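Local coordinates for protein halogenase PltM (Pseudomonas fluorescens, PDB 6BZN) that halogenates phenolic substrates, with unusual versatility in substrate and halide, as a flavoprotein that binds FAD, at residues 75-80 / 434-439. Sequence-based numbering, arbitrary orientation.
Sequences RLLSKR and LLHDLE
Leu435 drives its CD2 methyl against one face of the Arg75 guanidinium, meeting CZ at 3.5 Å over the centre of the plane. In that plane, at the edge, a water takes the NE hydrogen (2.9 Å from Arg75 NE) and donates onward to Glu439 OE2. It supplements a long salt bridge, Arg75 NH2 to Glu439 OE2 4.0 Å, with the two flat groups turned 59° apart. The other branch of Leu435 turns to Leu76, whose CD2 presses tightly on the helix backbone, 3.5 Å from Leu435 CA. The residues belong to helix 68-81 and the long helix 410-441, which pack nearly parallel, their local axes 10.2 Å apart at a crossing angle of 17°. Replacing Arg75 with an alanine would probably uncover Leu435 CD2 and leave Glu439 OE2 without the arginine end of its water bridge, Lys79 remaining as a positive group nearby. One turn on, with CG anti to its backbone N, Leu438 reaches CD2 to 3.7 Å from Arg80 N, while the Lys79 chain crosses Glu439 at about a right angle, Lys79 CE 3.8 Å from Glu439 CG. Farther out, Asp448 salt-bridges Arg80, and Phe447 and Leu362 pack on Leu76.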
loop_
_atom_site.group_PDB
_atom_site.type_symbol
_atom_site.label_atom_id
_atom_site.label_comp_id
_atom_site.label_asym_id
_atom_site.label_seq_id
_atom_site.Cartn_x
_atom_site.Cartn_y
_atom_site.Cartn_z
ATOM N N ARG A 75 -14.593 1.477 0.220
ATOM C CA ARG A 75 -15.986 1.925 0.102
ATOM C C ARG A 75 -16.593 1.498 -1.241
ATOM O O ARG A 75 -17.765 1.107 -1.291
ATOM C CB ARG A 75 -16.101 3.446 0.305
ATOM C CG ARG A 75 -15.907 3.894 1.755
ATOM C CD ARG A 75 -15.741 5.416 1.881
ATOM N NE ARG A 75 -16.999 6.147 1.709
ATOM C CZ ARG A 75 -17.123 7.457 1.428
ATOM N NH1 ARG A 75 -16.064 8.255 1.283
ATOM N NH2 ARG A 75 -18.339 7.973 1.284
ATOM N N LEU A 76 -15.802 1.557 -2.318
ATOM C CA LEU A 76 -16.257 1.082 -3.625
ATOM C C LEU A 76 -16.556 -0.430 -3.606
ATOM O O LEU A 76 -17.593 -0.872 -4.115
ATOM C CB LEU A 76 -15.246 1.410 -4.717
ATOM C CG LEU A 76 -15.234 2.878 -5.173
ATOM C CD1 LEU A 76 -13.967 3.197 -5.950
ATOM C CD2 LEU A 76 -16.476 3.185 -6.013
ATOM N N LEU A 77 -15.657 -1.213 -3.012
ATOM C CA LEU A 77 -15.885 -2.644 -2.853
ATOM C C LEU A 77 -17.172 -2.931 -2.085
ATOM O O LEU A 77 -17.986 -3.771 -2.503
ATOM C CB LEU A 77 -14.700 -3.306 -2.139
ATOM C CG LEU A 77 -13.507 -3.583 -3.041
ATOM C CD1 LEU A 77 -12.235 -3.773 -2.207
ATOM C CD2 LEU A 77 -13.777 -4.804 -3.917
ATOM N N SER A 78 -17.333 -2.225 -0.973
ATOM C CA SER A 78 -18.513 -2.331 -0.131
ATOM C C SER A 78 -19.811 -2.030 -0.896
ATOM O O SER A 78 -20.778 -2.774 -0.798
ATOM C CB SER A 78 -18.375 -1.385 1.062
ATOM O OG SER A 78 -19.494 -1.475 1.927
ATOM N N LYS A 79 -19.801 -0.961 -1.679
ATOM C CA LYS A 79 -21.001 -0.535 -2.401
ATOM C C LYS A 79 -21.234 -1.387 -3.643
ATOM O O LYS A 79 -22.367 -1.772 -3.927
ATOM C CB LYS A 79 -20.922 0.949 -2.767
ATOM C CG LYS A 79 -22.290 1.591 -2.983
ATOM C CD LYS A 79 -22.993 1.830 -1.646
ATOM C CE LYS A 79 -24.391 2.396 -1.802
ATOM N NZ LYS A 79 -24.870 2.953 -0.500
ATOM N N ARG A 80 -20.164 -1.681 -4.376
ATOM C CA ARG A 80 -20.244 -2.517 -5.584
ATOM C C ARG A 80 -20.832 -3.900 -5.301
ATOM O O ARG A 80 -21.539 -4.438 -6.152
ATOM C CB ARG A 80 -18.861 -2.650 -6.232
ATOM C CG ARG A 80 -18.748 -3.603 -7.408
ATOM C CD ARG A 80 -19.605 -3.131 -8.567
ATOM N NE ARG A 80 -19.505 -4.033 -9.704
ATOM C CZ ARG A 80 -20.146 -5.196 -9.819
ATOM N NH1 ARG A 80 -20.955 -5.631 -8.864
ATOM N NH2 ARG A 80 -19.983 -5.923 -10.928
ATOM N N LEU A 434 -16.288 8.345 -8.876
ATOM C CA LEU A 434 -16.803 7.001 -9.209
ATOM C C LEU A 434 -17.746 6.476 -8.133
ATOM O O LEU A 434 -18.799 5.905 -8.445
ATOM C CB LEU A 434 -15.658 5.997 -9.417
ATOM C CG LEU A 434 -14.754 6.104 -10.640
ATOM C CD1 LEU A 434 -13.606 5.103 -10.566
ATOM C CD2 LEU A 434 -15.564 5.886 -11.905
ATOM N N LEU A 435 -17.363 6.664 -6.872
ATOM C CA LEU A 435 -18.169 6.228 -5.740
ATOM C C LEU A 435 -19.486 7.005 -5.678
ATOM O O LEU A 435 -20.544 6.405 -5.515
ATOM C CB LEU A 435 -17.405 6.408 -4.425
ATOM C CG LEU A 435 -18.107 6.006 -3.130
ATOM C CD1 LEU A 435 -18.421 4.517 -3.083
ATOM C CD2 LEU A 435 -17.236 6.394 -1.953
ATOM N N HIS A 436 -19.406 8.329 -5.791
ATOM C CA HIS A 436 -20.608 9.156 -5.838
ATOM C C HIS A 436 -21.592 8.692 -6.918
ATOM O O HIS A 436 -22.774 8.516 -6.623
ATOM C CB HIS A 436 -20.288 10.629 -6.047
ATOM C CG HIS A 436 -21.477 11.516 -5.854
ATOM N ND1 HIS A 436 -22.251 11.962 -6.902
ATOM C CD2 HIS A 436 -22.059 11.991 -4.727
ATOM C CE1 HIS A 436 -23.240 12.702 -6.433
ATOM N NE2 HIS A 436 -23.146 12.735 -5.115
ATOM N N ASP A 437 -21.101 8.455 -8.132
ATOM C CA ASP A 437 -21.949 7.979 -9.241
ATOM C C ASP A 437 -22.564 6.611 -8.945
ATOM O O ASP A 437 -23.760 6.396 -9.188
ATOM C CB ASP A 437 -21.171 7.937 -10.571
ATOM C CG ASP A 437 -20.760 9.321 -11.063
ATOM O OD1 ASP A 437 -21.319 10.330 -10.590
ATOM O OD2 ASP A 437 -19.866 9.413 -11.925
ATOM N N LEU A 438 -21.753 5.698 -8.403
ATOM C CA LEU A 438 -22.246 4.372 -8.025
ATOM C C LEU A 438 -23.282 4.426 -6.893
ATOM O O LEU A 438 -24.259 3.681 -6.933
ATOM C CB LEU A 438 -21.093 3.444 -7.614
ATOM C CG LEU A 438 -21.484 2.017 -7.205
ATOM C CD1 LEU A 438 -22.087 1.279 -8.384
ATOM C CD2 LEU A 438 -20.279 1.254 -6.671
ATOM N N GLU A 439 -23.046 5.260 -5.880
ATOM C CA GLU A 439 -23.948 5.338 -4.709
ATOM C C GLU A 439 -25.357 5.744 -5.133
ATOM O O GLU A 439 -26.338 5.134 -4.710
ATOM C CB GLU A 439 -23.418 6.290 -3.620
ATOM C CG GLU A 439 -22.473 5.626 -2.613
ATOM C CD GLU A 439 -21.778 6.594 -1.650
ATOM O OE1 GLU A 439 -21.689 7.815 -1.942
ATOM O OE2 GLU A 439 -21.290 6.122 -0.594
HETATM O O HOH W 1 -19.466 4.631 1.575
#